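Local coordinates for Cfl (Pectobacterium brasiliense, PDB 7A9J), which probably joins coronafacic acid to an amine as an amide after activating the acid with ATP, as an adenylate-forming ligase, at residues Pro283-Glu293 against Leu318-Phe326. The protein carries 1 engineered substitution. Sequence-based numbering, arbitrary orientation.
Sequences PSNFHKIIKNE and LSQKFFECF
L318 and I290 are the two knobs of this contact, each seated in a hole of the other helix. The first sits among P283, F286, H287 and I290, and its branched end serves two neighbours at once: CD2 rests on P283, 3.6 Å from its CA, while CD1 lies over the face of the H287 imidazole, 3.8 Å from the ring centroid, in a CH-pi contact. Holding CG opposite the backbone N (chi1 171°) is what extends the leucine into this hole. The flat imidazole suits a half-exposed site, offering a face to the methyl while the K321 chain passes close by, its NZ coming near CD2 and NE2 of the ring.

I290 fills the hole formed by K321, F322, C325 and F326. Its long branch, a slim chain that fits between rings, brings CD1 to 3.7 Å from L318 CD1, so the knobs touch, and to the edge of F322 at CD1, also 3.7 Å away. Deeper in, F286 turns its edge to the F322 face in an offset edge-to-face pair, planes 76° apart; both rings also reach C307 of strand 306-311.

F326 closes the far end. Its CZ meets I289 CG2 at 3.7 Å and lies against the methylene CG of E293, whose carboxylate atom OE1 is hydrogen-bonded to the backbone N of L300.

The helix axes, 10.2 Å apart, run in roughly the same direction at 34°. Such neighbouring helices, each following one of the parallel strands 278-281 and 306-311, with F286 and F322 resting on the second, belong to the alpha/beta architecture of the large N-terminal domain of adenylate-forming enzymes.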
ATOM      1  N   PRO A 283       1.050  -7.731   0.513  1.00 35.37           N
ATOM      2  CA  PRO A 283       1.086  -9.177   0.323  1.00 33.88           C
ATOM      3  C   PRO A 283       1.533  -9.884   1.577  1.00 32.86           C
ATOM      4  O   PRO A 283       1.078 -10.996   1.913  1.00 40.88           O
ATOM      5  CB  PRO A 283       2.115  -9.348  -0.823  1.00 36.32           C
ATOM      6  CG  PRO A 283       1.875  -8.147  -1.673  1.00 30.66           C
ATOM      7  CD  PRO A 283       1.553  -6.983  -0.639  1.00 34.09           C
ATOM      8  N   SER A 284       2.477  -9.273   2.277  1.00 34.03           N
ATOM      9  CA  SER A 284       2.931  -9.849   3.524  1.00 35.53           C
ATOM     10  C   SER A 284       1.790 -10.021   4.525  1.00 39.09           C
ATOM     11  O   SER A 284       1.773 -11.010   5.272  1.00 39.20           O
ATOM     12  CB  SER A 284       4.021  -8.968   4.127  1.00 46.66           C
ATOM     13  OG  SER A 284       4.393  -9.494   5.383  1.00 59.06           O
ATOM     14  N   ASN A 285       0.904  -9.019   4.629  1.00 38.21           N
ATOM     15  CA  ASN A 285      -0.254  -9.129   5.528  1.00 38.76           C
ATOM     16  C   ASN A 285      -1.024 -10.406   5.238  1.00 36.01           C
ATOM     17  O   ASN A 285      -1.346 -11.172   6.145  1.00 35.32           O
ATOM     18  CB  ASN A 285      -1.210  -7.935   5.360  1.00 36.67           C
ATOM     19  CG  ASN A 285      -0.761  -6.682   6.085  1.00 34.89           C
ATOM     20  OD1 ASN A 285      -0.691  -5.613   5.494  1.00 35.32           O
ATOM     21  ND2 ASN A 285      -0.474  -6.798   7.386  1.00 38.32           N
ATOM     22  N   PHE A 286      -1.327 -10.652   3.953  1.00 32.79           N
ATOM     23  CA  PHE A 286      -2.173 -11.791   3.647  1.00 34.65           C
ATOM     24  C   PHE A 286      -1.444 -13.117   3.785  1.00 40.31           C
ATOM     25  O   PHE A 286      -2.053 -14.122   4.176  1.00 41.29           O
ATOM     26  CB  PHE A 286      -2.746 -11.601   2.249  1.00 37.25           C
ATOM     27  CG  PHE A 286      -3.738 -10.486   2.206  1.00 30.35           C
ATOM     28  CD1 PHE A 286      -4.931 -10.604   2.894  1.00 33.93           C
ATOM     29  CD2 PHE A 286      -3.444  -9.297   1.557  1.00 30.57           C
ATOM     30  CE1 PHE A 286      -5.859  -9.584   2.882  1.00 31.13           C
ATOM     31  CE2 PHE A 286      -4.364  -8.252   1.539  1.00 31.62           C
ATOM     32  CZ  PHE A 286      -5.594  -8.388   2.199  1.00 30.55           C
ATOM     33  N   HIS A 287      -0.153 -13.141   3.479  1.00 38.33           N
ATOM     34  CA  HIS A 287       0.654 -14.338   3.733  1.00 47.34           C
ATOM     35  C   HIS A 287       0.589 -14.736   5.200  1.00 47.22           C
ATOM     36  O   HIS A 287       0.470 -15.925   5.534  1.00 46.10           O
ATOM     37  CB  HIS A 287       2.102 -14.075   3.323  1.00 45.47           C
ATOM     38  CG  HIS A 287       2.398 -14.408   1.895  1.00 60.31           C
ATOM     39  ND1 HIS A 287       2.877 -13.473   0.996  1.00 67.53           N
ATOM     40  CD2 HIS A 287       2.272 -15.565   1.198  1.00 62.57           C
ATOM     41  CE1 HIS A 287       3.017 -14.035  -0.195  1.00 54.95           C
ATOM     42  NE2 HIS A 287       2.661 -15.304  -0.099  1.00 63.48           N
ATOM     43  N   LYS A 288       0.674 -13.744   6.095  1.00 41.92           N
ATOM     44  CA  LYS A 288       0.586 -14.023   7.524  1.00 42.46           C
ATOM     45  C   LYS A 288      -0.784 -14.557   7.897  1.00 41.26           C
ATOM     46  O   LYS A 288      -0.898 -15.484   8.705  1.00 42.46           O
ATOM     47  CB  LYS A 288       0.873 -12.764   8.326  1.00 44.67           C
ATOM     48  CG  LYS A 288       2.264 -12.197   8.072  1.00 66.72           C
ATOM     49  CD  LYS A 288       2.367 -10.727   8.498  1.00 73.25           C
ATOM     50  CE  LYS A 288       3.035 -10.598   9.853  1.00 77.46           C
ATOM     51  NZ  LYS A 288       4.340  -9.881   9.745  1.00 90.32           N
ATOM     52  N   ILE A 289      -1.836 -13.991   7.305  1.00 42.77           N
ATOM     53  CA  ILE A 289      -3.175 -14.477   7.593  1.00 37.08           C
ATOM     54  C   ILE A 289      -3.301 -15.950   7.179  1.00 40.93           C
ATOM     55  O   ILE A 289      -3.838 -16.783   7.924  1.00 45.78           O
ATOM     56  CB  ILE A 289      -4.179 -13.535   6.911  1.00 43.69           C
ATOM     57  CG1 ILE A 289      -4.208 -12.225   7.750  1.00 34.91           C
ATOM     58  CG2 ILE A 289      -5.562 -14.136   6.876  1.00 41.95           C
ATOM     59  CD1 ILE A 289      -4.939 -11.088   7.091  1.00 32.60           C
ATOM     60  N   ILE A 290      -2.729 -16.293   6.029  1.00 46.39           N
ATOM     61  CA  ILE A 290      -2.732 -17.672   5.548  1.00 47.27           C
ATOM     62  C   ILE A 290      -1.974 -18.562   6.517  1.00 45.46           C
ATOM     63  O   ILE A 290      -2.427 -19.656   6.878  1.00 50.31           O
ATOM     64  CB  ILE A 290      -2.118 -17.739   4.141  1.00 49.73           C
ATOM     65  CG1 ILE A 290      -3.021 -17.006   3.137  1.00 48.14           C
ATOM     66  CG2 ILE A 290      -1.773 -19.212   3.731  1.00 52.09           C
ATOM     67  CD1 ILE A 290      -2.337 -16.737   1.807  1.00 43.60           C
ATOM     68  N   LYS A 291      -0.798 -18.105   6.942  1.00 51.59           N
ATOM     69  CA  LYS A 291       0.040 -18.955   7.775  1.00 54.17           C
ATOM     70  C   LYS A 291      -0.602 -19.225   9.130  1.00 61.61           C
ATOM     71  O   LYS A 291      -0.446 -20.315   9.681  1.00 60.59           O
ATOM     72  CB  LYS A 291       1.415 -18.322   7.950  1.00 60.31           C
ATOM     73  CG  LYS A 291       2.384 -19.273   8.670  1.00 78.44           C
ATOM     74  CD  LYS A 291       3.807 -18.736   8.762  1.00 83.55           C
ATOM     75  CE  LYS A 291       4.669 -19.221   7.610  1.00 90.35           C
ATOM     76  NZ  LYS A 291       6.104 -19.139   7.986  1.00 88.43           N
ATOM     77  N   ASN A 292      -1.350 -18.263   9.668  1.00 53.88           N
ATOM     78  CA  ASN A 292      -1.999 -18.466  10.961  1.00 53.75           C
ATOM     79  C   ASN A 292      -3.014 -19.607  10.919  1.00 67.00           C
ATOM     80  O   ASN A 292      -3.230 -20.283  11.932  1.00 59.62           O
ATOM     81  CB  ASN A 292      -2.675 -17.175  11.406  1.00 50.78           C
ATOM     82  CG  ASN A 292      -1.678 -16.086  11.710  1.00 53.13           C
ATOM     83  OD1 ASN A 292      -0.467 -16.337  11.788  1.00 53.54           O
ATOM     84  ND2 ASN A 292      -2.177 -14.866  11.898  1.00 51.80           N
ATOM     85  N   GLU A 293      -3.628 -19.850   9.757  1.00 59.53           N
ATOM     86  CA  GLU A 293      -4.634 -20.906   9.633  1.00 66.34           C
ATOM     87  C   GLU A 293      -4.052 -22.301   9.757  1.00 76.02           C
ATOM     88  O   GLU A 293      -4.793 -23.225  10.109  1.00 73.72           O
ATOM     89  CB  GLU A 293      -5.364 -20.804   8.294  1.00 58.27           C
ATOM     90  CG  GLU A 293      -6.246 -19.604   8.203  1.00 62.22           C
ATOM     91  CD  GLU A 293      -7.407 -19.655   9.183  1.00 66.90           C
ATOM     92  OE1 GLU A 293      -8.318 -20.508   9.029  1.00 68.20           O
ATOM     93  OE2 GLU A 293      -7.403 -18.836  10.110  1.00 59.16           O
ATOM     94  N   LEU A 318       0.337 -15.404  -4.668  1.00 35.84           N
ATOM     95  CA  LEU A 318      -0.400 -15.236  -3.417  1.00 37.32           C
ATOM     96  C   LEU A 318      -1.898 -15.540  -3.614  1.00 41.79           C
ATOM     97  O   LEU A 318      -2.533 -16.178  -2.769  1.00 37.40           O
ATOM     98  CB  LEU A 318      -0.197 -13.806  -2.934  1.00 34.77           C
ATOM     99  CG  LEU A 318      -1.053 -13.327  -1.739  1.00 37.18           C
ATOM    100  CD1 LEU A 318      -0.935 -14.273  -0.592  1.00 38.29           C
ATOM    101  CD2 LEU A 318      -0.563 -11.953  -1.375  1.00 38.02           C
ATOM    102  N   SER A 319      -2.476 -15.115  -4.743  1.00 36.85           N
ATOM    103  CA  SER A 319      -3.918 -15.340  -4.937  1.00 34.59           C
ATOM    104  C   SER A 319      -4.245 -16.826  -4.979  1.00 33.55           C
ATOM    105  O   SER A 319      -5.313 -17.250  -4.511  1.00 38.61           O
ATOM    106  CB  SER A 319      -4.397 -14.636  -6.213  1.00 34.67           C
ATOM    107  OG  SER A 319      -4.140 -15.469  -7.344  1.00 36.21           O
ATOM    108  N   GLN A 320      -3.342 -17.640  -5.562  1.00 38.27           N
ATOM    109  CA  GLN A 320      -3.544 -19.081  -5.578  1.00 38.18           C
ATOM    110  C   GLN A 320      -3.555 -19.649  -4.157  1.00 47.56           C
ATOM    111  O   GLN A 320      -4.462 -20.406  -3.781  1.00 40.95           O
ATOM    112  CB  GLN A 320      -2.439 -19.749  -6.434  1.00 39.28           C
ATOM    113  CG  GLN A 320      -2.385 -19.119  -7.900  1.00 50.59           C
ATOM    114  CD  GLN A 320      -1.127 -19.450  -8.754  1.00 67.77           C
ATOM    115  OE1 GLN A 320      -0.261 -20.242  -8.370  1.00 58.54           O
ATOM    116  NE2 GLN A 320      -1.047 -18.824  -9.932  1.00 59.30           N
ATOM    117  N   LYS A 321      -2.547 -19.289  -3.351  1.00 43.21           N
ATOM    118  CA  LYS A 321      -2.510 -19.757  -1.963  1.00 47.37           C
ATOM    119  C   LYS A 321      -3.715 -19.251  -1.181  1.00 49.83           C
ATOM    120  O   LYS A 321      -4.264 -19.962  -0.329  1.00 47.11           O
ATOM    121  CB  LYS A 321      -1.227 -19.285  -1.290  1.00 48.37           C
ATOM    122  CG  LYS A 321       0.029 -19.666  -2.068  1.00 65.60           C
ATOM    123  CD  LYS A 321       1.264 -18.946  -1.550  1.00 70.73           C
ATOM    124  CE  LYS A 321       1.876 -19.725  -0.397  1.00 91.14           C
ATOM    125  NZ  LYS A 321       3.133 -19.107   0.097  1.00 86.62           N
ATOM    126  N   PHE A 322      -4.131 -18.017  -1.458  1.00 39.15           N
ATOM    127  CA  PHE A 322      -5.220 -17.426  -0.682  1.00 39.32           C
ATOM    128  C   PHE A 322      -6.544 -18.103  -1.005  1.00 48.51           C
ATOM    129  O   PHE A 322      -7.384 -18.308  -0.118  1.00 39.20           O
ATOM    130  CB  PHE A 322      -5.278 -15.934  -0.965  1.00 32.00           C
ATOM    131  CG  PHE A 322      -6.048 -15.136   0.056  1.00 37.95           C
ATOM    132  CD1 PHE A 322      -5.520 -14.939   1.338  1.00 39.15           C
ATOM    133  CD2 PHE A 322      -7.293 -14.572  -0.268  1.00 45.60           C
ATOM    134  CE1 PHE A 322      -6.218 -14.186   2.284  1.00 37.89           C
ATOM    135  CE2 PHE A 322      -8.021 -13.803   0.687  1.00 39.98           C
ATOM    136  CZ  PHE A 322      -7.486 -13.612   1.940  1.00 38.77           C
ATOM    137  N   PHE A 323      -6.758 -18.452  -2.273  1.00 36.12           N
ATOM    138  CA  PHE A 323      -7.967 -19.204  -2.604  1.00 46.59           C
ATOM    139  C   PHE A 323      -7.935 -20.601  -1.998  1.00 51.03           C
ATOM    140  O   PHE A 323      -8.954 -21.085  -1.489  1.00 44.23           O
ATOM    141  CB  PHE A 323      -8.161 -19.320  -4.127  1.00 43.08           C
ATOM    142  CG  PHE A 323      -9.431 -20.054  -4.492  1.00 45.29           C
ATOM    143  CD1 PHE A 323     -10.668 -19.402  -4.410  1.00 47.07           C
ATOM    144  CD2 PHE A 323      -9.396 -21.390  -4.870  1.00 49.93           C
ATOM    145  CE1 PHE A 323     -11.847 -20.073  -4.697  1.00 53.85           C
ATOM    146  CE2 PHE A 323     -10.574 -22.070  -5.173  1.00 53.20           C
ATOM    147  CZ  PHE A 323     -11.791 -21.410  -5.100  1.00 49.07           C
ATOM    148  N   GLU A 324      -6.794 -21.276  -2.064  1.00 44.10           N
ATOM    149  CA  GLU A 324      -6.742 -22.616  -1.483  1.00 60.69           C
ATOM    150  C   GLU A 324      -7.124 -22.558  -0.017  1.00 62.43           C
ATOM    151  O   GLU A 324      -7.870 -23.403   0.486  1.00 55.26           O
ATOM    152  CB  GLU A 324      -5.345 -23.217  -1.617  1.00 51.95           C
ATOM    153  CG  GLU A 324      -4.752 -23.264  -3.025  1.00 75.17           C
ATOM    154  CD  GLU A 324      -5.219 -24.444  -3.849  1.00 89.13           C
ATOM    155  OE1 GLU A 324      -5.951 -25.304  -3.307  1.00101.15           O
ATOM    156  OE2 GLU A 324      -4.842 -24.510  -5.043  1.00 92.22           O
ATOM    157  N   CYS A 325      -6.637 -21.539   0.669  1.00 44.66           N
ATOM    158  CA  CYS A 325      -6.802 -21.475   2.108  1.00 56.75           C
ATOM    159  C   CYS A 325      -8.202 -21.013   2.494  1.00 53.68           C
ATOM    160  O   CYS A 325      -8.827 -21.597   3.383  1.00 55.47           O
ATOM    161  CB  CYS A 325      -5.737 -20.552   2.691  1.00 48.19           C
ATOM    162  SG  CYS A 325      -5.769 -20.465   4.509  1.00 62.52           S
ATOM    163  N   PHE A 326      -8.721 -19.965   1.856  1.00 45.20           N
ATOM    164  CA  PHE A 326      -9.981 -19.406   2.304  1.00 41.48           C
ATOM    165  C   PHE A 326     -11.124 -19.498   1.312  1.00 52.43           C
ATOM    166  O   PHE A 326     -12.249 -19.131   1.670  1.00 50.76           O
ATOM    167  CB  PHE A 326      -9.787 -17.924   2.657  1.00 39.53           C
ATOM    168  CG  PHE A 326      -8.820 -17.725   3.766  1.00 45.94           C
ATOM    169  CD1 PHE A 326      -9.195 -18.004   5.069  1.00 46.07           C
ATOM    170  CD2 PHE A 326      -7.532 -17.268   3.511  1.00 44.69           C
ATOM    171  CE1 PHE A 326      -8.296 -17.825   6.112  1.00 52.94           C
ATOM    172  CE2 PHE A 326      -6.628 -17.097   4.540  1.00 45.46           C
ATOM    173  CZ  PHE A 326      -7.008 -17.383   5.834  1.00 47.93           C
TER